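Local coordinates for protein beta-methylmalyl-CoA dehydratase (Chloroflexus aurantiacus, PDB 4E3E) that catalyses the reversible dehydration of beta-methylmalyl-CoA to mesaconyl-CoA in the glyoxylate assimilation cycle of carbon dioxide fixation, at residues Val169-Thr172 and Asp173-Val176. Residues are numbered along the deposited sequence; the frame is centred on the assembly and turned at random.
Sequences VPVT and DLTV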
loop_
_atom_site.group_PDB
_atom_site.type_symbol
_atom_site.label_atom_id
_atom_site.label_comp_id
_atom_site.label_asym_id
_atom_site.label_seq_id
_atom_site.Cartn_x
_atom_site.Cartn_y
_atom_site.Cartn_z
ATOM N N VAL A 169 25.129 -15.254 -16.240
ATOM C CA VAL A 169 26.017 -15.245 -15.081
ATOM C C VAL A 169 26.491 -16.685 -14.869
ATOM O O VAL A 169 25.661 -17.576 -14.703
ATOM C CB VAL A 169 25.292 -14.735 -13.814
ATOM C CG1 VAL A 169 26.201 -14.847 -12.585
ATOM C CG2 VAL A 169 24.804 -13.293 -14.010
ATOM N N PRO A 170 27.825 -16.927 -14.880
ATOM C CA PRO A 170 28.321 -18.300 -14.689
ATOM C C PRO A 170 27.915 -18.888 -13.336
ATOM O O PRO A 170 27.887 -18.175 -12.327
ATOM C CB PRO A 170 29.848 -18.147 -14.739
ATOM C CG PRO A 170 30.085 -16.870 -15.466
ATOM C CD PRO A 170 28.918 -15.974 -15.148
ATOM N N VAL A 171 27.616 -20.182 -13.327
ATOM C CA VAL A 171 27.194 -20.875 -12.118
ATOM C C VAL A 171 28.253 -20.730 -11.003
ATOM O O VAL A 171 27.919 -20.715 -9.815
ATOM C CB VAL A 171 26.827 -22.357 -12.425
ATOM C CG1 VAL A 171 28.064 -23.219 -12.649
ATOM C CG2 VAL A 171 25.971 -22.941 -11.318
ATOM N N THR A 172 29.516 -20.572 -11.398
ATOM C CA THR A 172 30.606 -20.385 -10.440
ATOM C C THR A 172 30.587 -18.988 -9.811
ATOM O O THR A 172 31.267 -18.762 -8.817
ATOM C CB THR A 172 31.974 -20.639 -11.092
ATOM O OG1 THR A 172 32.042 -19.917 -12.328
ATOM C CG2 THR A 172 32.162 -22.135 -11.377
ATOM N N ASP A 173 29.800 -18.066 -10.373
ATOM C CA ASP A 173 29.652 -16.707 -9.815
ATOM C C ASP A 173 28.419 -16.528 -8.914
ATOM O O ASP A 173 28.244 -15.466 -8.313
ATOM C CB ASP A 173 29.581 -15.649 -10.938
ATOM C CG ASP A 173 30.919 -15.424 -11.630
ATOM O OD1 ASP A 173 31.960 -15.904 -11.145
ATOM O OD2 ASP A 173 30.931 -14.750 -12.670
ATOM N N LEU A 174 27.561 -17.541 -8.837
ATOM C CA LEU A 174 26.310 -17.417 -8.081
ATOM C C LEU A 174 26.547 -17.445 -6.583
ATOM O O LEU A 174 27.293 -18.272 -6.097
ATOM C CB LEU A 174 25.340 -18.538 -8.443
ATOM C CG LEU A 174 24.910 -18.672 -9.909
ATOM C CD1 LEU A 174 23.915 -19.809 -10.065
ATOM C CD2 LEU A 174 24.297 -17.388 -10.419
ATOM N N THR A 175 25.894 -16.542 -5.860
ATOM C CA THR A 175 25.869 -16.584 -4.396
ATOM C C THR A 175 24.772 -17.552 -3.957
ATOM O O THR A 175 23.651 -17.489 -4.466
ATOM C CB THR A 175 25.630 -15.180 -3.802
ATOM O OG1 THR A 175 26.739 -14.342 -4.132
ATOM C CG2 THR A 175 25.493 -15.224 -2.290
ATOM N N VAL A 176 25.107 -18.456 -3.037
ATOM C CA VAL A 176 24.154 -19.439 -2.502
ATOM C C VAL A 176 24.136 -19.243 -0.985
ATOM O O VAL A 176 24.834 -19.952 -0.255
ATOM C CB VAL A 176 24.547 -20.896 -2.873
ATOM C CG1 VAL A 176 23.496 -21.889 -2.388
ATOM C CG2 VAL A 176 24.748 -21.040 -4.375
HETATM O O HOH W 1 28.187 -20.789 -7.126
#
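Pro170 and Asp173 close a tight turn: the amide N of Asp173 donates to O of Pro170 at 2.7 Å, with 153° at the hydrogen. The N-H arrives from above the carbonyl plane, 52° out of it, rather than on a lone pair. One residue further on, N of Leu174 reaches O of Val171 at 3.3 Å, nearly straight but weak. These bonds close two overlapping beta turns, Pro170 to Asp173 and Val171 to Leu174, whose central residues have type I backbone angles. They lie in the long loop between strand 138-149 and helix 187-190, in a chain whose family belongs to the HotDog clan and whose strand order is consistent with two such halves. Pro170 opens the first turn with its carbonyl, and since neither turn bond uses its N, proline is tolerated there. A water bridges two carbonyls, donating to O of Val171 (2.7 Å) and to O of Leu174 (2.9 Å).

Among the apolar contacts, the two methyls of Leu174 part company: CD1 meets CG2 of Val171 at 4.0 Å, while CD2 meets CG1 of Val169 at 3.8 Å. Val169 can offer CG1 because chi1 of 175° swings that methyl opposite its own N, towards Leu174. Leucine's forked end thus serves both branched valines, and it also packs on Ala272 and Ala273 of strand 270-278 and on Ile301. Cut back to an alanine here, the side chain would lose both methyls, which is likely to leave the valine methyls without this partner and open a gap against Ala272, Ala273 and Ile301.

At the surface, where a carboxylate is readily solvated, OD2 of Asp173 lies 3.4 Å from CD of Pro170, a ring carbon somewhat polarised by the adjoining amide N.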